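Long-range contact in CIP1 (PDB 3ZYP), which is a cellulose-induced, calcium-binding protein that probably binds carbohydrate, its precise activity being uncertain: residues 117-121 with 162-166. Residues are numbered along the deposited sequence; the frame is centred on the assembly and turned at random.
Sequences ATLPD and GMTVG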
# COMPACT_ATOMS: atom_id res chain seq x y z
N ALA A 117 14.20 -6.12 1.53
CA ALA A 117 14.57 -4.85 2.16
C ALA A 117 13.31 -4.11 2.62
O ALA A 117 12.25 -4.23 2.01
CB ALA A 117 15.36 -3.99 1.20
N THR A 118 13.43 -3.38 3.72
CA THR A 118 12.32 -2.55 4.25
C THR A 118 12.72 -1.09 4.33
O THR A 118 13.91 -0.75 4.42
CB THR A 118 11.84 -2.99 5.65
OG1 THR A 118 12.87 -2.74 6.62
CG2 THR A 118 11.42 -4.47 5.67
N LEU A 119 11.72 -0.21 4.28
CA LEU A 119 11.94 1.22 4.50
C LEU A 119 10.86 1.70 5.47
O LEU A 119 9.67 1.65 5.15
CB LEU A 119 11.88 2.01 3.19
CG LEU A 119 12.13 3.53 3.33
CD1 LEU A 119 13.62 3.81 3.58
CD2 LEU A 119 11.63 4.24 2.09
N PRO A 120 11.25 2.14 6.67
CA PRO A 120 12.62 2.23 7.21
C PRO A 120 13.18 0.88 7.63
O PRO A 120 12.45 -0.12 7.64
CB PRO A 120 12.42 3.08 8.48
CG PRO A 120 11.08 2.70 8.95
CD PRO A 120 10.24 2.56 7.67
N ASP A 121 14.47 0.87 7.99
CA ASP A 121 15.03 -0.22 8.78
C ASP A 121 14.17 -0.41 10.03
O ASP A 121 13.73 0.58 10.63
CB ASP A 121 16.45 0.12 9.28
CG ASP A 121 17.44 0.42 8.16
OD1 ASP A 121 17.43 -0.28 7.13
OD2 ASP A 121 18.25 1.36 8.35
N GLY A 162 10.29 8.19 8.18
CA GLY A 162 10.88 6.88 7.99
C GLY A 162 10.61 6.28 6.62
O GLY A 162 11.41 5.50 6.11
N MET A 163 9.47 6.63 6.04
CA MET A 163 9.03 6.09 4.75
C MET A 163 9.31 7.10 3.63
O MET A 163 8.62 7.10 2.61
CB MET A 163 7.55 5.72 4.82
CG MET A 163 7.26 4.53 5.72
SD MET A 163 5.51 4.09 5.80
CE MET A 163 5.27 3.42 4.15
N THR A 164 10.30 7.96 3.84
CA THR A 164 10.69 8.95 2.85
C THR A 164 12.19 8.85 2.61
O THR A 164 12.97 8.85 3.56
CB THR A 164 10.25 10.36 3.30
OG1 THR A 164 8.81 10.37 3.38
CG2 THR A 164 10.69 11.44 2.31
N VAL A 165 12.58 8.73 1.34
CA VAL A 165 13.98 8.53 0.95
C VAL A 165 14.22 9.29 -0.36
O VAL A 165 13.27 9.62 -1.08
CB VAL A 165 14.28 7.01 0.78
CG1 VAL A 165 13.62 6.44 -0.48
CG2 VAL A 165 15.77 6.71 0.78
N GLY A 166 15.49 9.52 -0.69
CA GLY A 166 15.82 10.08 -1.98
C GLY A 166 17.13 10.82 -1.98
O GLY A 166 17.72 11.04 -0.92
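Leu119 lays its side chain against the carbonyl of Gly162 and the side chain of Val165, with CG of Leu119 3.5 Å from O of Gly162 and CD2 of Leu119 3.9 Å from CG1 of Val165. It starts out sideways from its CA, but with chi1 at t the branched end still swings across to the other segment, where Val165 points its CB back at it. Trp177 packs on the same leucine.

Next along the chain the peptide bond is cis, and Pro120 comes down beside Gly162, the two CA atoms 5.0 Å apart. N of Pro120 sits 3.4 Å from O of Gly162, but a proline nitrogen has no hydrogen to give; that carbonyl is taken by the side chain of Asn171 instead. A CB on Gly162 would crowd the proline ring. CD of Pro120 rests 4.1 Å from CG of Met163, and the same CG of Met163 lies 3.8 Å from O of Leu119.

In the jelly-roll beta sandwich of this core domain, strand 118-119 is an edge strand of the seven-stranded antiparallel sheet, paired with strand 107-112 through Leu119 and Tyr110. Residues 162-166 follow strand 158-159 of the other sheet and are held to strand 151-155 by the backbone of Val165 and by O of Met163 on Thr153. No hydrogen bond joins the two segments, so one sheet's edge meets this loop through van der Waals contacts, carbonyl oxygens included. Inside the turn, OG1 of Thr118 donates to O of Pro120 at 2.8 Å, bridging the cis peptide, while the CB of Asp121 points away from 162-166 and its carboxylate accepts hydrogen bonds from the backbone nitrogens of Ala175 and Gly176.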